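Local structure of chitinase A (4R5E) at residues 11-16 and 330-335. The protein probably hydrolyses the beta-1,4 linkages of chitin as a plant class V chitinase of glycosyl hydrolase family 18. Numbering follows the deposited sequence.
Sequences PAYSVS and VNQDID. With NAA (2-acetamido-2-deoxy-beta-D-allopyranose), chain B.
Asn331 points its amide into the corner formed by Pro11, Tyr13 and Ser14, joining the loops that follow the neighbouring parallel strands 5-11 and 324-328 of the family 18 TIM barrel. The Asn331 amide and the Tyr13 ring stand nearly perpendicular, their planes 85° apart. At one end of the amide, OD1 lies 3.2 Å from Tyr13 OH and also meets CB of Ser14; at the other, ND2 sits 3.1 Å from Pro11 CD and hydrogen-bonds the hydroxyl of Ser329, a bond that fits ND2, rather than OD1, being turned to that side. With chi1 at 79°, Tyr13 CG sits over the backbone, flanked by N and C, and the ring turns one face to the bound N-acetylallosamine. Sugar C5 stands 3.7 Å above the ring centre, the CH-pi type of platform by which chitinases commonly hold sugars in the cleft. Beyond the ring, a water 2.8 Å from Tyr13 OH accepts from Gln332 NE2 at 3.0 Å, while Gln332 OE1 is held by the backbone N of Ser329. Cutting Tyr13 back to an alanine is likely to leave the sugar without its aromatic platform and this water without its phenolic partner. The 3-10 turn that carries Tyr13 is closed at Pro11 O, which accepts from Ser14 N. Ser14 OG, 2.8 Å from Pro11 O, approaches the same carbonyl almost head-on, at a C=O...OG angle of 160°.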
# COMPACT_ATOMS: atom_id res chain seq x y z
N PRO A 11 -1.87 -6.13 8.26
CA PRO A 11 -1.83 -7.46 7.66
C PRO A 11 -2.15 -8.56 8.67
O PRO A 11 -1.56 -8.62 9.75
CB PRO A 11 -0.38 -7.57 7.17
CG PRO A 11 0.39 -6.74 8.15
CD PRO A 11 -0.56 -5.76 8.80
N ALA A 12 -3.08 -9.43 8.30
CA ALA A 12 -3.54 -10.50 9.19
C ALA A 12 -2.43 -11.46 9.63
O ALA A 12 -2.54 -12.05 10.70
CB ALA A 12 -4.69 -11.26 8.56
N TYR A 13 -1.38 -11.60 8.82
CA TYR A 13 -0.25 -12.46 9.21
C TYR A 13 0.36 -12.03 10.54
O TYR A 13 1.00 -12.85 11.20
CB TYR A 13 0.87 -12.49 8.14
CG TYR A 13 1.80 -11.28 8.14
CD1 TYR A 13 2.72 -11.06 9.17
CD2 TYR A 13 1.76 -10.36 7.10
CE1 TYR A 13 3.56 -9.96 9.16
CE2 TYR A 13 2.58 -9.25 7.09
CZ TYR A 13 3.49 -9.05 8.11
OH TYR A 13 4.31 -7.94 8.11
N SER A 14 0.22 -10.76 10.90
CA SER A 14 0.89 -10.22 12.08
C SER A 14 0.09 -10.35 13.37
O SER A 14 0.52 -9.86 14.41
CB SER A 14 1.25 -8.74 11.85
OG SER A 14 0.10 -7.90 11.92
N VAL A 15 -1.05 -11.04 13.33
CA VAL A 15 -2.00 -11.05 14.45
C VAL A 15 -1.43 -11.47 15.82
O VAL A 15 -1.82 -10.92 16.84
CB VAL A 15 -3.25 -11.89 14.13
CG1 VAL A 15 -2.92 -13.38 14.06
CG2 VAL A 15 -4.36 -11.60 15.13
N SER A 16 -0.51 -12.44 15.84
CA SER A 16 0.06 -12.90 17.12
C SER A 16 0.81 -11.77 17.82
O SER A 16 0.56 -11.49 18.99
CB SER A 16 0.98 -14.10 16.92
OG SER A 16 0.26 -15.20 16.40
N VAL A 330 0.95 -1.24 9.34
CA VAL A 330 0.93 -0.56 10.65
C VAL A 330 1.59 -1.36 11.78
O VAL A 330 2.04 -0.77 12.76
CB VAL A 330 -0.50 -0.11 11.06
CG1 VAL A 330 -1.03 0.91 10.06
CG2 VAL A 330 -1.45 -1.30 11.19
N ASN A 331 1.60 -2.68 11.64
CA ASN A 331 2.36 -3.56 12.55
C ASN A 331 3.86 -3.30 12.58
O ASN A 331 4.54 -3.70 13.52
CB ASN A 331 2.11 -5.04 12.20
CG ASN A 331 2.66 -5.43 10.84
OD1 ASN A 331 3.51 -6.32 10.71
ND2 ASN A 331 2.20 -4.75 9.82
N GLN A 332 4.38 -2.64 11.55
CA GLN A 332 5.82 -2.39 11.43
C GLN A 332 6.31 -1.15 12.19
O GLN A 332 7.52 -0.92 12.28
CB GLN A 332 6.21 -2.29 9.96
CG GLN A 332 5.97 -3.57 9.17
CD GLN A 332 6.08 -3.37 7.67
OE1 GLN A 332 5.77 -2.29 7.15
NE2 GLN A 332 6.48 -4.42 6.96
N ASP A 333 5.39 -0.36 12.72
CA ASP A 333 5.72 0.80 13.56
C ASP A 333 4.92 0.65 14.84
O ASP A 333 3.87 1.26 15.00
CB ASP A 333 5.39 2.09 12.80
CG ASP A 333 5.84 3.35 13.54
OD1 ASP A 333 6.22 3.30 14.73
OD2 ASP A 333 5.80 4.42 12.90
N ILE A 334 5.41 -0.19 15.75
CA ILE A 334 4.60 -0.61 16.89
C ILE A 334 4.20 0.55 17.81
O ILE A 334 3.12 0.53 18.39
CB ILE A 334 5.25 -1.76 17.70
CG1 ILE A 334 6.55 -1.32 18.36
CG2 ILE A 334 5.49 -2.96 16.80
CD1 ILE A 334 7.17 -2.39 19.24
N ASP A 335 5.05 1.58 17.90
CA ASP A 335 4.77 2.75 18.73
C ASP A 335 4.05 3.87 17.96
O ASP A 335 3.80 4.96 18.49
CB ASP A 335 6.05 3.26 19.39
CG ASP A 335 6.62 2.27 20.39
OD1 ASP A 335 5.84 1.63 21.11
OD2 ASP A 335 7.86 2.12 20.46
C1 NAA B . 4.08 -12.24 4.36
C2 NAA B . 4.11 -13.76 4.20
C3 NAA B . 4.23 -14.47 5.55
C4 NAA B . 5.38 -13.88 6.35
C5 NAA B . 5.20 -12.37 6.48
C6 NAA B . 6.32 -11.70 7.28
C7 NAA B . 2.83 -14.44 2.23
C8 NAA B . 1.50 -14.86 1.68
N2 NAA B . 2.89 -14.19 3.54
O3 NAA B . 3.00 -14.33 6.28
O4 NAA B . 5.43 -14.49 7.65
O5 NAA B . 5.16 -11.80 5.18
O6 NAA B . 7.50 -11.61 6.48
O7 NAA B . 3.81 -14.33 1.50
O HOH W 1 7.00 -7.07 8.29